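Local coordinates for protein putative glycosyl hydrolase (Bacteroides thetaiotaomicron VPI-5482, PDB 3K11) that probably hydrolyses glycosidic bonds as a putative member of glycoside hydrolase family 88, although its natural substrate is not established, at residues A[232-237]-A[289-294]; A[150-155]-A[211-216]; A[142-147]-A[187-192]. One frame throughout, in Å; residues are numbered along the deposited sequence.

Contact 1: A[232-237]-A[289-294]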
loop_
_atom_site.group_PDB
_atom_site.type_symbol
_atom_site.label_atom_id
_atom_site.label_comp_id
_atom_site.label_asym_id
_atom_site.label_seq_id
_atom_site.Cartn_x
_atom_site.Cartn_y
_atom_site.Cartn_z
ATOM N N GLN A 232 -8.165 -27.458 -16.484
ATOM C CA GLN A 232 -7.146 -27.134 -15.478
ATOM C C GLN A 232 -7.083 -25.653 -15.237
ATOM O O GLN A 232 -7.102 -25.173 -14.096
ATOM C CB GLN A 232 -5.761 -27.584 -15.973
ATOM C CG GLN A 232 -5.595 -29.100 -16.019
ATOM C CD GLN A 232 -5.585 -29.779 -14.670
ATOM O OE1 GLN A 232 -5.201 -29.192 -13.681
ATOM N NE2 GLN A 232 -5.984 -31.052 -14.654
ATOM N N PHE A 233 -6.972 -24.905 -16.314
ATOM C CA PHE A 233 -6.822 -23.443 -16.129
ATOM C C PHE A 233 -7.929 -22.898 -15.255
ATOM O O PHE A 233 -7.686 -22.164 -14.309
ATOM C CB PHE A 233 -6.806 -22.723 -17.470
ATOM C CG PHE A 233 -6.449 -21.256 -17.361
ATOM C CD1 PHE A 233 -7.429 -20.283 -17.092
ATOM C CD2 PHE A 233 -5.152 -20.833 -17.540
ATOM C CE1 PHE A 233 -7.091 -18.952 -16.965
ATOM C CE2 PHE A 233 -4.813 -19.431 -17.381
ATOM C CZ PHE A 233 -5.766 -18.535 -17.095
ATOM N N LEU A 234 -9.170 -23.249 -15.573
ATOM C CA LEU A 234 -10.287 -22.623 -14.888
ATOM C C LEU A 234 -10.483 -23.170 -13.480
ATOM O O LEU A 234 -10.906 -22.445 -12.559
ATOM C CB LEU A 234 -11.542 -22.817 -15.723
ATOM C CG LEU A 234 -11.625 -22.152 -17.108
ATOM C CD1 LEU A 234 -12.909 -22.607 -17.783
ATOM C CD2 LEU A 234 -11.550 -20.584 -17.031
ATOM N N GLN A 235 -10.139 -24.425 -13.275
ATOM C CA GLN A 235 -10.249 -25.037 -11.918
ATOM C C GLN A 235 -9.207 -24.462 -10.964
ATOM O O GLN A 235 -9.469 -24.307 -9.767
ATOM C CB GLN A 235 -10.183 -26.576 -12.032
ATOM C CG GLN A 235 -11.505 -27.148 -12.541
ATOM C CD GLN A 235 -11.580 -28.651 -12.664
ATOM O OE1 GLN A 235 -12.630 -29.157 -13.086
ATOM N NE2 GLN A 235 -10.506 -29.375 -12.334
ATOM N N PHE A 236 -7.987 -24.205 -11.472
ATOM C CA PHE A 236 -6.980 -23.461 -10.718
ATOM C C PHE A 236 -7.481 -22.032 -10.477
ATOM O O PHE A 236 -7.487 -21.533 -9.360
ATOM C CB PHE A 236 -5.634 -23.348 -11.467
ATOM C CG PHE A 236 -4.684 -24.502 -11.253
ATOM C CD1 PHE A 236 -3.861 -24.534 -10.164
ATOM C CD2 PHE A 236 -4.547 -25.507 -12.190
ATOM C CE1 PHE A 236 -2.955 -25.574 -9.964
ATOM C CE2 PHE A 236 -3.636 -26.567 -11.976
ATOM C CZ PHE A 236 -2.857 -26.588 -10.866
ATOM N N ALA A 237 -7.836 -21.336 -11.541
ATOM C CA ALA A 237 -8.151 -19.890 -11.391
ATOM C C ALA A 237 -9.333 -19.630 -10.466
ATOM O O ALA A 237 -9.286 -18.671 -9.727
ATOM C CB ALA A 237 -8.326 -19.196 -12.780
ATOM N N ARG A 289 -12.634 -19.940 -24.660
ATOM C CA ARG A 289 -11.596 -18.928 -24.777
ATOM C C ARG A 289 -11.957 -17.624 -24.092
ATOM O O ARG A 289 -11.095 -17.007 -23.487
ATOM C CB ARG A 289 -11.212 -18.693 -26.225
ATOM C CG ARG A 289 -10.008 -17.708 -26.435
ATOM C CD ARG A 289 -9.718 -17.591 -27.885
ATOM N NE ARG A 289 -8.547 -16.789 -28.230
ATOM C CZ ARG A 289 -8.556 -15.469 -28.371
ATOM N NH1 ARG A 289 -9.617 -14.752 -28.075
ATOM N NH2 ARG A 289 -7.464 -14.852 -28.744
ATOM N N PRO A 290 -13.214 -17.158 -24.205
ATOM C CA PRO A 290 -13.549 -15.897 -23.521
ATOM C C PRO A 290 -13.262 -15.832 -22.016
ATOM O O PRO A 290 -12.818 -14.803 -21.495
ATOM C CB PRO A 290 -15.032 -15.720 -23.873
ATOM C CG PRO A 290 -15.109 -16.316 -25.220
ATOM C CD PRO A 290 -14.323 -17.595 -25.067
ATOM N N LYS A 291 -13.519 -16.932 -21.321
ATOM C CA LYS A 291 -13.268 -17.028 -19.888
ATOM C C LYS A 291 -11.787 -16.997 -19.569
ATOM O O LYS A 291 -11.367 -16.431 -18.553
ATOM C CB LYS A 291 -13.874 -18.316 -19.328
ATOM C CG LYS A 291 -15.372 -18.244 -19.147
ATOM C CD LYS A 291 -15.883 -19.418 -18.353
ATOM C CE LYS A 291 -17.377 -19.307 -18.162
ATOM N NZ LYS A 291 -17.869 -20.560 -17.491
ATOM N N VAL A 292 -11.001 -17.648 -20.415
ATOM C CA VAL A 292 -9.552 -17.639 -20.252
ATOM C C VAL A 292 -9.005 -16.252 -20.543
ATOM O O VAL A 292 -8.164 -15.727 -19.791
ATOM C CB VAL A 292 -8.868 -18.652 -21.189
ATOM C CG1 VAL A 292 -7.337 -18.553 -21.125
ATOM C CG2 VAL A 292 -9.296 -20.062 -20.831
HETATM N N MSE A 293 -9.499 -15.644 -21.607
HETATM C CA MSE A 293 -9.055 -14.288 -21.951
HETATM C C MSE A 293 -9.421 -13.256 -20.901
HETATM O O MSE A 293 -8.649 -12.344 -20.574
HETATM C CB MSE A 293 -9.593 -13.901 -23.332
HETATM C CG MSE A 293 -9.175 -12.538 -23.803
HETATM SE SE MSE A 293 -7.262 -12.271 -24.070
HETATM C CE MSE A 293 -7.074 -13.231 -25.652
ATOM N N ASP A 294 -10.624 -13.344 -20.384
ATOM C CA ASP A 294 -11.036 -12.497 -19.271
ATOM C C ASP A 294 -10.122 -12.632 -18.040
ATOM O O ASP A 294 -9.770 -11.627 -17.432
ATOM C CB ASP A 294 -12.470 -12.820 -18.858
ATOM C CG ASP A 294 -13.512 -12.326 -19.868
ATOM O OD1 ASP A 294 -13.170 -11.580 -20.820
ATOM O OD2 ASP A 294 -14.679 -12.724 -19.704
#
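In the helical shell of a six-hairpin glycosidase fold, F233 and L234 on helix 222-240 pack against K291 and V292 in the first turns of helix 289-304. The two short segments run in broadly the same sense, their axes inclined by 45° and 10.6 Å apart at closest approach, a separation that leaves room for side chains from both helices, among them the ring of F233. Its CG stands anti to the backbone N (chi1 -171°), which swings the ring out toward V292. One methyl of the valine, CG1, then sits over a face of that ring, 4.3 Å from the F233 centroid and 13° off the ring normal, a CH-pi contact displaced a little toward the rim. The other methyl, CG2, lies 4.2 Å from CD1 of F233, so the forked valine engages the ring with both branches. CG2 also approaches L234 CD2, at 4.4 Å. The same leucine methyl rests 4.0 Å from CB of K291, where the two side chains cross at about a right angle. Lysine suits this margin: its first methylene extends the greasy surface, while the rest of the chain belongs to an exposed position. Deeper in, helix 265-281 backs the pair, through A275 and L278 against F233 and L279 against V292, and Y295 one turn on touches both F233 and L234. Such packing, made by carbon atoms alone between helices inclined at a moderate angle, is consistent with neighbours within one layer of an alpha/alpha barrel.

Contact 2: A[150-155]-A[211-216]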
loop_
_atom_site.group_PDB
_atom_site.type_symbol
_atom_site.label_atom_id
_atom_site.label_comp_id
_atom_site.label_asym_id
_atom_site.label_seq_id
_atom_site.Cartn_x
_atom_site.Cartn_y
_atom_site.Cartn_z
ATOM N N VAL A 150 9.938 -28.870 -19.773
ATOM C CA VAL A 150 10.845 -29.509 -20.749
ATOM C C VAL A 150 10.079 -30.217 -21.858
ATOM O O VAL A 150 10.369 -30.026 -23.025
ATOM C CB VAL A 150 11.839 -30.474 -20.065
ATOM C CG1 VAL A 150 12.674 -31.232 -21.115
ATOM C CG2 VAL A 150 12.767 -29.684 -19.118
ATOM N N CYS A 151 9.080 -30.999 -21.476
ATOM C CA CYS A 151 8.202 -31.666 -22.433
ATOM C C CYS A 151 7.580 -30.650 -23.398
ATOM O O CYS A 151 7.562 -30.868 -24.615
ATOM C CB CYS A 151 7.084 -32.396 -21.686
ATOM S SG CYS A 151 6.172 -33.530 -22.790
ATOM N N THR A 152 7.113 -29.519 -22.865
ATOM C CA THR A 152 6.501 -28.478 -23.675
ATOM C C THR A 152 7.450 -28.015 -24.767
ATOM O O THR A 152 7.061 -27.917 -25.941
ATOM C CB THR A 152 6.068 -27.310 -22.792
ATOM O OG1 THR A 152 5.071 -27.787 -21.863
ATOM C CG2 THR A 152 5.483 -26.121 -23.586
ATOM N N ALA A 153 8.670 -27.664 -24.383
ATOM C CA ALA A 153 9.679 -27.223 -25.369
ATOM C C ALA A 153 10.023 -28.282 -26.418
ATOM O O ALA A 153 10.232 -27.950 -27.597
ATOM C CB ALA A 153 10.937 -26.764 -24.659
HETATM N N MSE A 154 10.092 -29.554 -26.002
HETATM C CA MSE A 154 10.399 -30.651 -26.924
HETATM C C MSE A 154 9.291 -30.820 -27.952
HETATM O O MSE A 154 9.566 -31.031 -29.110
HETATM C CB MSE A 154 10.600 -31.956 -26.169
HETATM C CG MSE A 154 11.923 -31.991 -25.435
HETATM SE SE MSE A 154 12.123 -33.702 -24.498
HETATM C CE MSE A 154 13.918 -33.418 -23.864
ATOM N N ILE A 155 8.024 -30.738 -27.507
ATOM C CA ILE A 155 6.893 -30.746 -28.448
ATOM C C ILE A 155 6.986 -29.577 -29.446
ATOM O O ILE A 155 6.931 -29.777 -30.661
ATOM C CB ILE A 155 5.564 -30.692 -27.702
ATOM C CG1 ILE A 155 5.321 -32.009 -26.940
ATOM C CG2 ILE A 155 4.406 -30.465 -28.682
ATOM C CD1 ILE A 155 4.262 -31.821 -25.738
ATOM N N VAL A 211 0.005 -29.928 -21.709
ATOM C CA VAL A 211 -1.286 -30.450 -22.157
ATOM C C VAL A 211 -1.724 -29.690 -23.406
ATOM O O VAL A 211 -2.124 -30.301 -24.382
ATOM C CB VAL A 211 -2.351 -30.427 -21.028
ATOM C CG1 VAL A 211 -3.709 -30.964 -21.556
ATOM C CG2 VAL A 211 -1.873 -31.249 -19.798
ATOM N N ALA A 212 -1.653 -28.350 -23.398
ATOM C CA ALA A 212 -1.975 -27.545 -24.576
ATOM C C ALA A 212 -1.131 -27.942 -25.813
ATOM O O ALA A 212 -1.663 -28.119 -26.919
ATOM C CB ALA A 212 -1.841 -26.011 -24.251
ATOM N N GLN A 213 0.171 -28.127 -25.629
ATOM C CA GLN A 213 1.022 -28.525 -26.748
ATOM C C GLN A 213 0.748 -29.933 -27.225
ATOM O O GLN A 213 0.811 -30.202 -28.436
ATOM C CB GLN A 213 2.506 -28.332 -26.390
ATOM C CG GLN A 213 2.933 -26.846 -26.394
ATOM C CD GLN A 213 2.922 -26.230 -27.754
ATOM O OE1 GLN A 213 3.186 -26.892 -28.748
ATOM N NE2 GLN A 213 2.603 -24.942 -27.828
HETATM N N MSE A 214 0.447 -30.842 -26.308
HETATM C CA MSE A 214 0.109 -32.211 -26.712
HETATM C C MSE A 214 -1.123 -32.234 -27.593
HETATM O O MSE A 214 -1.248 -33.145 -28.426
HETATM C CB MSE A 214 -0.162 -33.164 -25.554
HETATM C CG MSE A 214 0.948 -33.916 -25.004
HETATM SE SE MSE A 214 2.157 -34.829 -26.151
HETATM C CE MSE A 214 1.563 -36.564 -26.199
ATOM N N SER A 215 -2.033 -31.257 -27.442
ATOM C CA SER A 215 -3.179 -31.193 -28.351
ATOM C C SER A 215 -2.733 -30.986 -29.791
ATOM O O SER A 215 -3.445 -31.364 -30.706
ATOM C CB SER A 215 -4.181 -30.096 -27.945
ATOM O OG SER A 215 -3.788 -28.826 -28.415
ATOM N N ARG A 216 -1.564 -30.380 -29.991
ATOM C CA ARG A 216 -0.986 -30.141 -31.310
ATOM C C ARG A 216 -0.175 -31.335 -31.804
ATOM O O ARG A 216 -0.020 -31.551 -33.020
ATOM C CB ARG A 216 -0.046 -28.920 -31.280
ATOM C CG ARG A 216 -0.670 -27.616 -30.822
ATOM C CD ARG A 216 0.355 -26.501 -30.767
ATOM N NE ARG A 216 0.891 -26.259 -32.102
ATOM C CZ ARG A 216 2.180 -26.040 -32.417
ATOM N NH1 ARG A 216 3.179 -26.023 -31.511
ATOM N NH2 ARG A 216 2.483 -25.839 -33.692
#
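I155 gives up more surface here than any other residue, lying against Q213 and M214, which with it account for most of the 234 Å² buried between the segments of helices 148-160 and 202-217. The segments run nearly alongside each other, 26° apart in direction. The two branches of the isoleucine divide the work. CG2, held anti to the backbone N, slides past the Q213 side chain to lie 3.7 Å from CB of Q213, and also meets the backbone carbonyl oxygen of that residue. CD1, on the other branch, comes within 3.7 Å of the selenium of M214, a selenomethionine whose chain, bent at chi2 and chi3, crosses the isoleucine at about a right angle. A beta-branched residue suits this place because it fills two directions at once.

Q213 is amphipathic in use. Its methylene CG packs 3.9 Å from the methyl CG2 of T152, whose OG1 is hydrogen-bonded instead to the carbonyl of G148, one turn back in the chain. A bend at chi2 (-68°) carries the amide along its own helix, where OE1 receives NH1 of R216 at 2.9 Å, on a lone pair in the carbonyl plane and close to the guanidinium plane (N-H...O angle 158°). A leucine here would probably leave R216 NH1 without this acceptor and its guanidinium freer to turn. The chemistry implies an interface held mainly by apolar packing across the helices, with Q213 OE1 and T152 OG1 each finding a partner within its own helix.

Contact 3: A[142-147]-A[187-192]. With EDO (1,2-ethanediol), chain I.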
loop_
_atom_site.group_PDB
_atom_site.type_symbol
_atom_site.label_atom_id
_atom_site.label_comp_id
_atom_site.label_asym_id
_atom_site.label_seq_id
_atom_site.Cartn_x
_atom_site.Cartn_y
_atom_site.Cartn_z
ATOM N N HIS A 142 8.751 -37.594 -11.008
ATOM C CA HIS A 142 7.810 -37.787 -9.926
ATOM C C HIS A 142 6.935 -36.585 -9.610
ATOM O O HIS A 142 6.103 -36.687 -8.727
ATOM C CB HIS A 142 8.551 -38.198 -8.664
ATOM C CG HIS A 142 9.208 -39.523 -8.795
ATOM N ND1 HIS A 142 10.569 -39.692 -8.714
ATOM C CD2 HIS A 142 8.691 -40.740 -9.060
ATOM C CE1 HIS A 142 10.860 -40.966 -8.905
ATOM N NE2 HIS A 142 9.740 -41.622 -9.119
ATOM N N ALA A 143 7.063 -35.489 -10.354
ATOM C CA ALA A 143 6.312 -34.260 -10.093
ATOM C C ALA A 143 6.277 -33.505 -11.396
ATOM O O ALA A 143 7.113 -33.728 -12.247
ATOM C CB ALA A 143 7.003 -33.431 -9.015
ATOM N N LEU A 144 5.308 -32.623 -11.581
ATOM C CA LEU A 144 5.227 -31.849 -12.811
ATOM C C LEU A 144 6.511 -31.024 -13.074
ATOM O O LEU A 144 6.867 -30.772 -14.247
ATOM C CB LEU A 144 4.014 -30.926 -12.779
ATOM C CG LEU A 144 2.632 -31.527 -12.779
ATOM C CD1 LEU A 144 1.681 -30.360 -12.729
ATOM C CD2 LEU A 144 2.432 -32.345 -14.061
ATOM N N ASP A 145 7.184 -30.629 -11.987
ATOM C CA ASP A 145 8.508 -29.948 -12.030
ATOM C C ASP A 145 9.556 -30.712 -12.749
ATOM O O ASP A 145 10.536 -30.126 -13.201
ATOM C CB ASP A 145 9.126 -29.830 -10.643
ATOM C CG ASP A 145 8.508 -28.782 -9.820
ATOM O OD1 ASP A 145 7.672 -28.022 -10.340
ATOM O OD2 ASP A 145 8.898 -28.713 -8.643
ATOM N N ASP A 146 9.380 -32.020 -12.786
ATOM C CA ASP A 146 10.353 -32.931 -13.427
ATOM C C ASP A 146 10.047 -33.135 -14.893
ATOM O O ASP A 146 10.811 -33.807 -15.550
ATOM C CB ASP A 146 10.288 -34.312 -12.768
ATOM C CG ASP A 146 10.784 -34.324 -11.339
ATOM O OD1 ASP A 146 11.577 -33.426 -10.964
ATOM O OD2 ASP A 146 10.435 -35.285 -10.614
ATOM N N ALA A 147 8.943 -32.582 -15.421
ATOM C CA ALA A 147 8.459 -32.974 -16.738
ATOM C C ALA A 147 7.895 -31.899 -17.623
ATOM O O ALA A 147 8.199 -31.837 -18.814
ATOM C CB ALA A 147 7.383 -34.100 -16.576
ATOM N N GLY A 187 -9.838 -33.426 -10.633
ATOM C CA GLY A 187 -8.856 -33.606 -11.709
ATOM C C GLY A 187 -7.764 -32.556 -11.709
ATOM O O GLY A 187 -6.808 -32.681 -12.449
ATOM N N THR A 188 -7.905 -31.492 -10.936
ATOM C CA THR A 188 -6.893 -30.421 -10.905
ATOM C C THR A 188 -5.521 -30.937 -10.429
ATOM O O THR A 188 -5.420 -31.618 -9.415
ATOM C CB THR A 188 -7.297 -29.243 -9.988
ATOM O OG1 THR A 188 -8.675 -28.886 -10.175
ATOM C CG2 THR A 188 -6.325 -28.031 -10.182
ATOM N N PHE A 189 -4.478 -30.661 -11.202
ATOM C CA PHE A 189 -3.117 -31.056 -10.780
ATOM C C PHE A 189 -2.858 -30.501 -9.372
ATOM O O PHE A 189 -3.023 -29.321 -9.158
ATOM C CB PHE A 189 -2.058 -30.509 -11.729
ATOM C CG PHE A 189 -2.133 -31.062 -13.141
ATOM C CD1 PHE A 189 -2.160 -32.418 -13.368
ATOM C CD2 PHE A 189 -2.075 -30.201 -14.238
ATOM C CE1 PHE A 189 -2.177 -32.914 -14.684
ATOM C CE2 PHE A 189 -2.084 -30.710 -15.536
ATOM C CZ PHE A 189 -2.147 -32.036 -15.739
ATOM N N ALA A 190 -2.390 -31.367 -8.445
ATOM C CA ALA A 190 -2.218 -31.009 -7.033
ATOM C C ALA A 190 -0.982 -31.669 -6.453
ATOM O O ALA A 190 -0.301 -32.482 -7.120
ATOM C CB ALA A 190 -3.451 -31.455 -6.244
ATOM N N ARG A 191 -0.687 -31.307 -5.213
ATOM C CA ARG A 191 0.413 -31.893 -4.441
ATOM C C ARG A 191 -0.084 -32.264 -3.072
ATOM O O ARG A 191 -1.098 -31.751 -2.605
ATOM C CB ARG A 191 1.575 -30.912 -4.301
ATOM C CG ARG A 191 2.040 -30.340 -5.608
ATOM C CD ARG A 191 3.396 -29.734 -5.493
ATOM N NE ARG A 191 3.690 -28.920 -6.668
ATOM C CZ ARG A 191 4.792 -28.201 -6.820
ATOM N NH1 ARG A 191 5.727 -28.206 -5.891
ATOM N NH2 ARG A 191 4.951 -27.466 -7.905
ATOM N N ASN A 192 0.654 -33.142 -2.412
ATOM C CA ASN A 192 0.396 -33.448 -1.002
ATOM C C ASN A 192 1.508 -32.855 -0.105
ATOM O O ASN A 192 1.683 -33.256 1.038
ATOM C CB ASN A 192 0.208 -34.956 -0.828
ATOM C CG ASN A 192 -1.112 -35.396 -1.348
ATOM O OD1 ASN A 192 -2.152 -34.907 -0.903
ATOM N ND2 ASN A 192 -1.090 -36.263 -2.351
HETATM C C1 EDO I . 8.245 -25.409 -8.643
HETATM O O1 EDO I . 6.909 -25.633 -9.078
HETATM C C2 EDO I . 8.269 -25.549 -7.133
HETATM O O2 EDO I . 8.386 -26.923 -6.854
#
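D145 and R191 face each other across a bound 1,2-ethanediol, probably from the crystallisation liquor, which does more to join them than their charges do directly. In the conformer of D145 described, one of two modelled, OD1 lies 3.7 Å from NH2 of R191, a long salt bridge of charge alone, because the oxygen stands off the plane in which the N-H bonds lie. The diol supplies the directed bonds. Its O1 donates to D145 OD1 at 2.8 Å and accepts from R191 NH2. Its O2 donates to D145 OD2 and accepts a bond of 3.1 Å from R191 NH1. Both carboxylate oxygens and both terminal nitrogens are thus engaged, with O1 at the edge of the guanidinium, near its plane. R191 reaches this position because its chain is extended from CG to NE, and it is steadied by a salt bridge to D203 and a cation-pi contact with W200; arginine suits the spot by its length and its several planar donors. The two loops involved, one leading into helix 148-160 and the other preceding strand 198-200, meet at helix ends of the six-hairpin fold; such small diols often mark pockets, and this cleft may be one. Beside the polar pair, L144 crosses F189 at about a right angle, its CD1 3.9 Å from CB of F189 and meeting the ring obliquely. I177 touches both of these buried residues, and leucine and phenylalanine suit the place as apolar groups. The loop of D145 is braced from within: the backbone N of H142 donates to OD2 of D146 at 2.9 Å, using the anti lone pair of that oxygen, while residues 144-146 form a 3-10 turn ahead of A147, the N-cap of the next helix.

How the contacts relate
The segment 187-192 ties the set together. Contacts 1 and 3 have centres about 19 Å apart yet touch: Q232 NE2 probably hydrogen-bonds to G187 O and Q235 NE2 to T188 OG1, each at 2.9 Å, so helix 222-240 contributes F233 and L234 to contact 1 while its glutamines hold the loop of contact 3. Contacts 2 and 3, about 16 Å between centres, alternate along the chain and meet where V211 CG2 lies 4.1 Å from F189 CZ. Contacts 1 and 2 do not touch, their nearest atoms about 6 Å apart, though helices 202-217 and 222-240 are consecutive. Of the three, contact 3 holds the bound diol; the active site is not identified.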